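Local coordinates for protein catechol O-methyltransferase (Niastella koreensis, PDB 7CVW) that transfers the methyl group of S-adenosyl-L-methionine to either hydroxyl of catechol-like compounds such as protocatechuic acid, using a magnesium ion, and works as a homodimer, at residues R84-E89 with Q112-K117; A164-R169 with E211-A216; V199-L204 with A216-K221. All coordinates share one frame; numbering follows the deposited sequence.

Interaction 1: residues R84-E89 with Q112-K117; sequences RLITLE and QIRTGK. With SAH (S-adenosyl-L-homocysteine), chain E.
Ile86 pairs with Gln112, Thr87 with Ile113 and Leu88 with Arg114 as two parallel strands whose axes come within 4.8 Å and diverge by 23°. The ladder alternates from strand to strand: Gln112 N donates to Leu85 O, Thr87 N to Gln112 O (2.9 Å), Arg114 N to Thr87 O and Glu89 N to Arg114 O. At the C-terminal end the pattern bends, because Gly116 N approaches Glu89 O from above the carbonyl plane with an angle of only 131° at the hydrogen. Side chains of paired residues run alongside each other. On one face Leu88 CD2 touches Arg114 CB at 3.8 Å, and Ile86 CG1 meets Gln112 OE1 at 4.0 Å. Gln112 OE1 also lies in the plane of the Arg114 guanidinium, at its edge, and accepts a weak bond from Arg114 NE (3.4 Å); Arg114 NH2 forms a salt bridge with Glu128. The opposite face carries Thr87 and Ile113. Thr87 OG1 stands anti to the backbone N (chi1 -175°) and bonds to Glu63 and Thr66; its CG2 lies 3.7 Å from Ile113 CG1. The pair closes the beta-alpha-beta unit of strand 84-89, helix 92-104 and strand 111-115 in the Rossmann-like class I methyltransferase fold, where an acidic residue near the C-terminal end of the second strand characteristically holds the cofactor ribose. Glu89 does this here: its carboxylate takes both ribose hydroxyls of S-adenosyl-L-homocysteine, O3' on OE1 and O2' on OE2, each at 2.6 Å. Backbone N-H groups of Leu67 and Asp91 also bond to OE1 and OE2 respectively. Beyond the strand, Lys117 CA packs 3.6 Å from adenine N1.

Interaction 2: residues A164-R169 with E211-A216; sequences ADNVIR and EYDGMA. With MG (magnesium ion), chain C.
Asp213 OD1 accepts two backbone N-H groups of the facing loop, Ile168 N at 3.1 Å nearly in line with the C-O bond and Arg169 N at 2.9 Å from above the carboxylate plane. This grip holds the loop that carries Asn166 and follows strand 160-165 of the methyltransferase sheet, where antiparallel strand 213-220 runs beside it. The other oxygen, Asp213 OD2, receives Asn166 ND2 in a nearly straight bond (2.9 Å, 174°); OD2 lies in the amide plane, whereas the amide meets the carboxylate from above. That bond is consistent with a fixed amide rotation and leaves Asn166 OD1 turned to the magnesium ion, which it binds at 2.4 Å. Asp165 OD2, Asp139 and two waters are the other ligands. Asp213 is thus a second-shell residue positioning a first-shell one. Arg169 NE adds a long electrostatic contact to Asp213 OD2, well out of the guanidinium plane. Gly214 O takes Val167 N, while Ala164 and Ala216 exchange both backbone bonds. Away from the metal, Ile168 CG2 lies over one face of the Tyr212 ring, whose edge-to-face partner is Phe6 of the second subunit. Across the strands Asp165 OD1 rests against Met215 CG at 3.3 Å.

Interaction 3: residues V199-L204 with A216-K221; sequences VDATIL and ALAIVK
Asp200 CG and Lys221 CG both stand anti to their own carbonyl carbons, each beside its backbone N (chi1 -63° and -58°). The two side chains cross at about a right angle. The methylene CD of Lys221 meets the carboxylate, 3.4 Å from Asp200 OD1. The ammonium group stops short of a salt bridge, since Lys221 NZ is 4.5 Å from Asp200 OD1, and bonds instead to Thr197 O. Asp200 OD2 has other partners: Gln54 NE2 of the second subunit, and a water that donates both to it (2.7 Å) and to Ile219 O, joining side chain to opposite backbone.

Behind these groups two strands run antiparallel at 167°. Asp200 with Ile219 and Thr202 with Leu217 are the hydrogen-bonded pairs, each exchanging N-H and C=O in both directions; Ile219 N to Asp200 O measures 2.8 Å. The intervening pairs, Val199 with Val220, Ala201 with Ala218 and Ile203 with Ala216, bring their CA atoms close. That face is apolar: the methyls (CB) of Ala201 and Ala218 meet at 3.8 Å, Val199 CG2 lies 4.0 Å from Ala218 CB, and Ile203 CG1 touches Ala216 CB. Helices 145-154 and 181-195 cover this side through Phe149 and Leu193. On the other face Leu204 CD1 touches both branches of Leu217, CD1 at 4.0 Å, the two side chains crossing obliquely, and Phe48 of helix 43-55 touches both leucines. Asp200 and Thr202 also pack on Leu51 of the second subunit, so this face contributes to the dimer. The arrangement is the C-terminal beta hairpin that places antiparallel strand 213-220 between strands 160-165 and 199-206, the 3-2-1-4-5-7-6 order characteristic of the class I methyltransferase fold.

In the fold
All three contacts belong to one seven-stranded sheet, but they sit at different places in it. Interaction 1 lies at the parallel edge, partly buried, its centre about 22 Å from that of interaction 2, and it meets the ribose and adenine of the cofactor. Interactions 2 and 3 are mostly buried neighbours that share Ala216 and strand 213-220; Met215 O and Leu204 N, 2.8 Å apart, probably bond between them, and Ile203 CG2 packs on Val167 CG2. Their chemistry diverges along that strand: 164-169 with 211-216 is dominated by a carboxylate and a metal loop, 199-204 with 216-221 by regular pairing and small apolar groups. Both also touch the second subunit, whereas interaction 1 does not.

Interaction 1: residues R84-E89 with Q112-K117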
loop_
_atom_site.group_PDB
_atom_site.type_symbol
_atom_site.label_atom_id
_atom_site.label_comp_id
_atom_site.label_asym_id
_atom_site.label_seq_id
_atom_site.Cartn_x
_atom_site.Cartn_y
_atom_site.Cartn_z
ATOM N N ARG A 84 21.035 3.437 -5.987
ATOM C CA ARG A 84 21.755 2.430 -5.188
ATOM C C ARG A 84 20.803 1.798 -4.186
ATOM O O ARG A 84 19.912 2.493 -3.656
ATOM C CB ARG A 84 22.939 3.077 -4.460
ATOM C CG ARG A 84 24.029 3.617 -5.378
ATOM C CD ARG A 84 24.772 2.515 -6.120
ATOM N NE ARG A 84 25.799 3.040 -7.016
ATOM C CZ ARG A 84 25.641 3.341 -8.310
ATOM N NH1 ARG A 84 24.483 3.169 -8.927
ATOM N NH2 ARG A 84 26.672 3.814 -8.992
ATOM N N LEU A 85 20.990 0.512 -3.948
ATOM C CA LEU A 85 20.321 -0.196 -2.838
ATOM C C LEU A 85 21.400 -0.864 -1.986
ATOM O O LEU A 85 22.234 -1.618 -2.500
ATOM C CB LEU A 85 19.318 -1.194 -3.412
ATOM C CG LEU A 85 18.376 -1.848 -2.401
ATOM C CD1 LEU A 85 17.095 -2.286 -3.083
ATOM C CD2 LEU A 85 19.038 -3.016 -1.709
ATOM N N ILE A 86 21.396 -0.564 -0.705
ATOM C CA ILE A 86 22.287 -1.228 0.284
ATOM C C ILE A 86 21.433 -2.233 1.062
ATOM O O ILE A 86 20.369 -1.862 1.528
ATOM C CB ILE A 86 22.925 -0.176 1.206
ATOM C CG1 ILE A 86 23.763 0.826 0.402
ATOM C CG2 ILE A 86 23.733 -0.877 2.272
ATOM C CD1 ILE A 86 24.305 1.978 1.227
ATOM N N THR A 87 21.839 -3.495 1.113
ATOM C CA THR A 87 21.059 -4.534 1.838
ATOM C C THR A 87 21.980 -5.189 2.852
ATOM O O THR A 87 23.163 -5.441 2.511
ATOM C CB THR A 87 20.393 -5.480 0.835
ATOM O OG1 THR A 87 19.543 -6.403 1.537
ATOM C CG2 THR A 87 21.396 -6.219 -0.016
ATOM N N LEU A 88 21.457 -5.465 4.042
ATOM C CA LEU A 88 22.243 -5.988 5.183
ATOM C C LEU A 88 21.832 -7.433 5.439
ATOM O O LEU A 88 20.631 -7.735 5.464
ATOM C CB LEU A 88 22.003 -5.134 6.419
ATOM C CG LEU A 88 22.155 -3.629 6.244
ATOM C CD1 LEU A 88 22.098 -2.898 7.584
ATOM C CD2 LEU A 88 23.366 -3.247 5.433
ATOM N N GLU A 89 22.812 -8.330 5.510
ATOM C CA GLU A 89 22.550 -9.765 5.701
ATOM C C GLU A 89 23.599 -10.347 6.638
ATOM O O GLU A 89 24.786 -10.324 6.287
ATOM C CB GLU A 89 22.581 -10.460 4.339
ATOM C CG GLU A 89 22.468 -11.971 4.455
ATOM C CD GLU A 89 21.236 -12.432 5.227
ATOM O OE1 GLU A 89 20.095 -12.011 4.886
ATOM O OE2 GLU A 89 21.405 -13.203 6.192
ATOM N N GLN A 112 24.538 -3.109 -3.153
ATOM C CA GLN A 112 25.658 -3.431 -2.259
ATOM C C GLN A 112 25.122 -4.316 -1.134
ATOM O O GLN A 112 24.240 -3.861 -0.381
ATOM C CB GLN A 112 26.303 -2.182 -1.686
ATOM C CG GLN A 112 27.480 -2.548 -0.797
ATOM C CD GLN A 112 28.132 -1.343 -0.176
ATOM O OE1 GLN A 112 27.490 -0.528 0.487
ATOM N NE2 GLN A 112 29.440 -1.251 -0.367
ATOM N N ILE A 113 25.635 -5.533 -1.032
ATOM C CA ILE A 113 25.291 -6.456 0.074
ATOM C C ILE A 113 26.350 -6.278 1.145
ATOM O O ILE A 113 27.518 -6.452 0.827
ATOM C CB ILE A 113 25.206 -7.920 -0.369
ATOM C CG1 ILE A 113 24.194 -8.083 -1.501
ATOM C CG2 ILE A 113 24.889 -8.800 0.829
ATOM C CD1 ILE A 113 24.279 -9.404 -2.217
ATOM N N ARG A 114 25.942 -5.954 2.369
ATOM C CA ARG A 114 26.889 -5.824 3.495
ATOM C C ARG A 114 26.645 -6.991 4.438
ATOM O O ARG A 114 25.481 -7.155 4.901
ATOM C CB ARG A 114 26.681 -4.495 4.200
ATOM C CG ARG A 114 27.116 -3.299 3.377
ATOM C CD ARG A 114 27.811 -2.428 4.370
ATOM N NE ARG A 114 27.851 -1.131 3.825
ATOM C CZ ARG A 114 28.253 -0.068 4.476
ATOM N NH1 ARG A 114 28.674 -0.117 5.733
ATOM N NH2 ARG A 114 28.224 1.056 3.811
ATOM N N THR A 115 27.667 -7.810 4.677
ATOM C CA THR A 115 27.534 -9.088 5.417
ATOM C C THR A 115 27.875 -8.853 6.890
ATOM O O THR A 115 29.040 -8.835 7.260
ATOM C CB THR A 115 28.409 -10.188 4.813
ATOM O OG1 THR A 115 28.118 -10.264 3.406
ATOM C CG2 THR A 115 28.181 -11.514 5.508
ATOM N N GLY A 116 26.859 -8.744 7.726
ATOM C CA GLY A 116 27.028 -8.629 9.176
ATOM C C GLY A 116 25.717 -8.314 9.838
ATOM O O GLY A 116 24.707 -8.273 9.125
ATOM N N LYS A 117 25.735 -8.153 11.156
ATOM C CA LYS A 117 24.501 -7.844 11.919
ATOM C C LYS A 117 24.029 -6.433 11.582
ATOM O O LYS A 117 24.825 -5.450 11.632
ATOM C CB LYS A 117 24.731 -8.011 13.418
ATOM C CG LYS A 117 24.958 -9.445 13.846
ATOM C CD LYS A 117 24.962 -9.629 15.322
ATOM C CE LYS A 117 25.010 -11.101 15.676
ATOM N NZ LYS A 117 24.820 -11.316 17.129
HETATM N N SAH E . 13.634 -9.570 2.538
HETATM C CA SAH E . 13.881 -10.968 2.132
HETATM C CB SAH E . 13.655 -11.925 3.313
HETATM C CG SAH E . 14.525 -11.664 4.497
HETATM S SD SAH E . 14.380 -13.160 5.556
HETATM C C SAH E . 12.915 -11.269 0.985
HETATM O O SAH E . 13.346 -11.788 0.019
HETATM O OXT SAH E . 11.786 -10.969 1.173
HETATM C "C5'" SAH E . 15.300 -12.600 7.024
HETATM C "C4'" SAH E . 16.771 -12.472 6.741
HETATM O "O4'" SAH E . 17.331 -11.728 7.830
HETATM C "C3'" SAH E . 17.579 -13.787 6.681
HETATM O "O3'" SAH E . 18.353 -13.896 5.501
HETATM C "C2'" SAH E . 18.475 -13.727 7.920
HETATM O "O2'" SAH E . 19.709 -14.374 7.764
HETATM C "C1'" SAH E . 18.613 -12.225 8.078
HETATM N N9 SAH E . 19.040 -11.788 9.387
HETATM C C8 SAH E . 18.839 -12.404 10.587
HETATM N N7 SAH E . 19.385 -11.770 11.586
HETATM C C5 SAH E . 19.987 -10.667 11.015
HETATM C C6 SAH E . 20.725 -9.593 11.548
HETATM N N6 SAH E . 21.019 -9.472 12.826
HETATM N N1 SAH E . 21.182 -8.674 10.694
HETATM C C2 SAH E . 20.895 -8.809 9.400
HETATM N N3 SAH E . 20.233 -9.776 8.789
HETATM C C4 SAH E . 19.773 -10.671 9.656
#

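Interaction 2: residues A164-R169 with E211-A216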
loop_
_atom_site.group_PDB
_atom_site.type_symbol
_atom_site.label_atom_id
_atom_site.label_comp_id
_atom_site.label_asym_id
_atom_site.label_seq_id
_atom_site.Cartn_x
_atom_site.Cartn_y
_atom_site.Cartn_z
ATOM N N ALA A 164 8.004 -2.210 7.253
ATOM C CA ALA A 164 8.471 -3.307 8.122
ATOM C C ALA A 164 7.596 -4.524 7.863
ATOM O O ALA A 164 6.368 -4.405 8.014
ATOM C CB ALA A 164 8.431 -2.915 9.586
ATOM N N ASP A 165 8.186 -5.652 7.478
ATOM C CA ASP A 165 7.399 -6.863 7.152
ATOM C C ASP A 165 7.136 -7.694 8.414
ATOM O O ASP A 165 7.928 -7.629 9.371
ATOM C CB ASP A 165 8.110 -7.703 6.086
ATOM C CG ASP A 165 7.259 -8.755 5.411
ATOM O OD1 ASP A 165 6.033 -8.560 5.370
ATOM O OD2 ASP A 165 7.838 -9.760 4.902
ATOM N N ASN A 166 6.070 -8.504 8.379
ATOM C CA ASN A 166 5.840 -9.586 9.381
ATOM C C ASN A 166 5.485 -8.998 10.752
ATOM O O ASN A 166 6.030 -9.443 11.780
ATOM C CB ASN A 166 7.044 -10.524 9.503
ATOM C CG ASN A 166 7.527 -11.045 8.161
ATOM O OD1 ASN A 166 8.663 -10.774 7.779
ATOM N ND2 ASN A 166 6.680 -11.764 7.440
ATOM N N VAL A 167 4.540 -8.060 10.794
ATOM C CA VAL A 167 4.164 -7.381 12.067
ATOM C C VAL A 167 2.799 -7.859 12.592
ATOM O O VAL A 167 2.402 -7.307 13.618
ATOM C CB VAL A 167 4.226 -5.853 11.930
ATOM C CG1 VAL A 167 5.643 -5.386 11.614
ATOM C CG2 VAL A 167 3.206 -5.329 10.941
ATOM N N ILE A 168 2.163 -8.876 12.002
ATOM C CA ILE A 168 0.831 -9.400 12.445
ATOM C C ILE A 168 0.913 -10.883 12.836
ATOM O O ILE A 168 0.244 -11.273 13.802
ATOM C CB ILE A 168 -0.249 -9.121 11.378
ATOM C CG1 ILE A 168 -0.532 -7.620 11.257
ATOM C CG2 ILE A 168 -1.528 -9.889 11.661
ATOM C CD1 ILE A 168 -0.929 -6.926 12.546
ATOM N N ARG A 169 1.693 -11.703 12.131
ATOM C CA ARG A 169 2.023 -13.102 12.524
ATOM C C ARG A 169 0.744 -13.894 12.823
ATOM O O ARG A 169 0.603 -14.432 13.925
ATOM C CB ARG A 169 2.958 -13.143 13.738
ATOM C CG ARG A 169 4.164 -12.222 13.686
ATOM C CD ARG A 169 4.966 -12.282 12.414
ATOM N NE ARG A 169 5.386 -13.602 11.987
ATOM C CZ ARG A 169 6.644 -13.995 11.789
ATOM N NH1 ARG A 169 6.867 -15.219 11.350
ATOM N NH2 ARG A 169 7.661 -13.172 11.967
ATOM N N GLU A 211 1.368 -17.208 4.985
ATOM C CA GLU A 211 0.559 -17.125 6.218
ATOM C C GLU A 211 0.090 -15.674 6.397
ATOM O O GLU A 211 0.893 -14.710 6.183
ATOM C CB GLU A 211 1.367 -17.645 7.404
ATOM C CG GLU A 211 0.606 -17.666 8.720
ATOM C CD GLU A 211 1.455 -18.031 9.938
ATOM O OE1 GLU A 211 1.281 -19.138 10.448
ATOM O OE2 GLU A 211 2.285 -17.205 10.372
ATOM N N TYR A 212 -1.179 -15.523 6.764
ATOM C CA TYR A 212 -1.780 -14.250 7.193
ATOM C C TYR A 212 -0.757 -13.463 8.024
ATOM O O TYR A 212 -0.196 -13.995 9.015
ATOM C CB TYR A 212 -3.046 -14.566 7.989
ATOM C CG TYR A 212 -3.662 -13.425 8.763
ATOM C CD1 TYR A 212 -3.848 -12.161 8.230
ATOM C CD2 TYR A 212 -4.132 -13.654 10.047
ATOM C CE1 TYR A 212 -4.452 -11.148 8.959
ATOM C CE2 TYR A 212 -4.787 -12.670 10.757
ATOM C CZ TYR A 212 -4.915 -11.404 10.237
ATOM O OH TYR A 212 -5.543 -10.431 10.952
ATOM N N ASP A 213 -0.544 -12.212 7.646
ATOM C CA ASP A 213 0.483 -11.372 8.293
ATOM C C ASP A 213 0.167 -9.916 7.970
ATOM O O ASP A 213 -0.989 -9.547 7.827
ATOM C CB ASP A 213 1.868 -11.849 7.836
ATOM C CG ASP A 213 3.021 -11.580 8.782
ATOM O OD1 ASP A 213 2.869 -10.763 9.680
ATOM O OD2 ASP A 213 4.058 -12.229 8.618
ATOM N N GLY A 214 1.177 -9.073 7.944
ATOM C CA GLY A 214 0.969 -7.657 7.641
ATOM C C GLY A 214 2.285 -6.926 7.553
ATOM O O GLY A 214 3.325 -7.419 8.044
ATOM N N MET A 215 2.234 -5.750 6.967
ATOM C CA MET A 215 3.399 -4.853 6.831
ATOM C C MET A 215 3.041 -3.517 7.463
ATOM O O MET A 215 1.933 -3.002 7.187
ATOM C CB MET A 215 3.781 -4.627 5.370
ATOM C CG MET A 215 4.361 -5.837 4.722
ATOM S SD MET A 215 5.255 -5.387 3.191
ATOM C CE MET A 215 5.407 -7.019 2.447
ATOM N N ALA A 216 3.973 -2.930 8.197
ATOM C CA ALA A 216 3.823 -1.530 8.669
ATOM C C ALA A 216 4.360 -0.596 7.588
ATOM O O ALA A 216 5.375 -0.900 6.978
ATOM C CB ALA A 216 4.558 -1.284 9.949
HETATM MG MG MG C . 9.706 -11.053 5.610
HETATM O O HOH W 1 10.015 -11.901 3.404
HETATM O O HOH W 2 11.452 -12.318 6.876
#

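Interaction 3: residues V199-L204 with A216-K221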
loop_
_atom_site.group_PDB
_atom_site.type_symbol
_atom_site.label_atom_id
_atom_site.label_comp_id
_atom_site.label_asym_id
_atom_site.label_seq_id
_atom_site.Cartn_x
_atom_site.Cartn_y
_atom_site.Cartn_z
ATOM N N VAL A 199 6.620 10.040 12.727
ATOM C CA VAL A 199 6.093 9.420 11.478
ATOM C C VAL A 199 4.564 9.434 11.489
ATOM O O VAL A 199 3.953 9.495 12.590
ATOM C CB VAL A 199 6.571 7.969 11.273
ATOM C CG1 VAL A 199 8.082 7.860 11.226
ATOM C CG2 VAL A 199 5.981 7.009 12.301
ATOM N N ASP A 200 3.990 9.341 10.284
ATOM C CA ASP A 200 2.577 8.977 10.024
ATOM C C ASP A 200 2.575 7.529 9.541
ATOM O O ASP A 200 3.378 7.205 8.633
ATOM C CB ASP A 200 1.970 9.900 8.975
ATOM C CG ASP A 200 1.930 11.356 9.425
ATOM O OD1 ASP A 200 1.533 11.584 10.571
ATOM O OD2 ASP A 200 2.295 12.244 8.629
ATOM N N ALA A 201 1.783 6.655 10.146
ATOM C CA ALA A 201 1.928 5.215 9.857
ATOM C C ALA A 201 0.603 4.466 9.893
ATOM O O ALA A 201 -0.376 4.935 10.511
ATOM C CB ALA A 201 2.893 4.597 10.840
ATOM N N THR A 202 0.598 3.291 9.274
ATOM C CA THR A 202 -0.505 2.317 9.362
ATOM C C THR A 202 0.121 0.934 9.373
ATOM O O THR A 202 1.320 0.804 9.159
ATOM C CB THR A 202 -1.524 2.477 8.222
ATOM O OG1 THR A 202 -2.686 1.712 8.581
ATOM C CG2 THR A 202 -0.980 2.026 6.882
ATOM N N ILE A 203 -0.694 -0.072 9.606
ATOM C CA ILE A 203 -0.317 -1.482 9.354
ATOM C C ILE A 203 -1.333 -2.037 8.357
ATOM O O ILE A 203 -2.578 -1.848 8.551
ATOM C CB ILE A 203 -0.260 -2.311 10.651
ATOM C CG1 ILE A 203 0.856 -1.805 11.570
ATOM C CG2 ILE A 203 -0.113 -3.784 10.324
ATOM C CD1 ILE A 203 0.692 -2.230 13.021
ATOM N N LEU A 204 -0.843 -2.640 7.286
ATOM C CA LEU A 204 -1.694 -3.294 6.267
ATOM C C LEU A 204 -1.736 -4.774 6.575
ATOM O O LEU A 204 -0.687 -5.423 6.459
ATOM C CB LEU A 204 -1.094 -3.169 4.867
ATOM C CG LEU A 204 -1.211 -1.831 4.178
ATOM C CD1 LEU A 204 -0.382 -1.839 2.887
ATOM C CD2 LEU A 204 -2.670 -1.533 3.871
ATOM N N ALA A 216 3.973 -2.930 8.197
ATOM C CA ALA A 216 3.823 -1.530 8.669
ATOM C C ALA A 216 4.360 -0.596 7.588
ATOM O O ALA A 216 5.375 -0.900 6.978
ATOM C CB ALA A 216 4.558 -1.284 9.949
ATOM N N LEU A 217 3.672 0.521 7.375
ATOM C CA LEU A 217 4.107 1.568 6.430
ATOM C C LEU A 217 4.169 2.870 7.208
ATOM O O LEU A 217 3.166 3.212 7.848
ATOM C CB LEU A 217 3.102 1.694 5.278
ATOM C CG LEU A 217 3.309 0.769 4.080
ATOM C CD1 LEU A 217 3.111 -0.675 4.449
ATOM C CD2 LEU A 217 2.396 1.172 2.919
ATOM N N ALA A 218 5.292 3.570 7.144
ATOM C CA ALA A 218 5.477 4.833 7.888
ATOM C C ALA A 218 6.137 5.865 6.982
ATOM O O ALA A 218 7.110 5.532 6.289
ATOM C CB ALA A 218 6.288 4.558 9.125
ATOM N N ILE A 219 5.647 7.100 7.025
ATOM C CA ILE A 219 6.269 8.234 6.305
ATOM C C ILE A 219 6.852 9.188 7.333
ATOM O O ILE A 219 6.140 9.637 8.242
ATOM C CB ILE A 219 5.287 8.925 5.357
ATOM C CG1 ILE A 219 4.621 7.915 4.437
ATOM C CG2 ILE A 219 6.019 10.005 4.582
ATOM C CD1 ILE A 219 3.516 8.516 3.632
ATOM N N VAL A 220 8.142 9.490 7.178
ATOM C CA VAL A 220 8.889 10.382 8.100
ATOM C C VAL A 220 8.405 11.837 7.919
ATOM O O VAL A 220 8.375 12.330 6.789
ATOM C CB VAL A 220 10.406 10.230 7.902
ATOM C CG1 VAL A 220 11.160 11.177 8.818
ATOM C CG2 VAL A 220 10.835 8.792 8.158
ATOM N N LYS A 221 8.035 12.493 9.017
ATOM C CA LYS A 221 7.488 13.884 8.990
ATOM C C LYS A 221 8.656 14.875 8.876
ATOM O O LYS A 221 9.694 14.607 9.505
ATOM C CB LYS A 221 6.600 14.097 10.223
ATOM C CG LYS A 221 5.457 13.095 10.309
ATOM C CD LYS A 221 4.407 13.279 11.378
ATOM C CE LYS A 221 4.813 14.091 12.573
ATOM N NZ LYS A 221 3.821 13.901 13.663
HETATM O O HOH W 3 4.596 11.908 7.293
#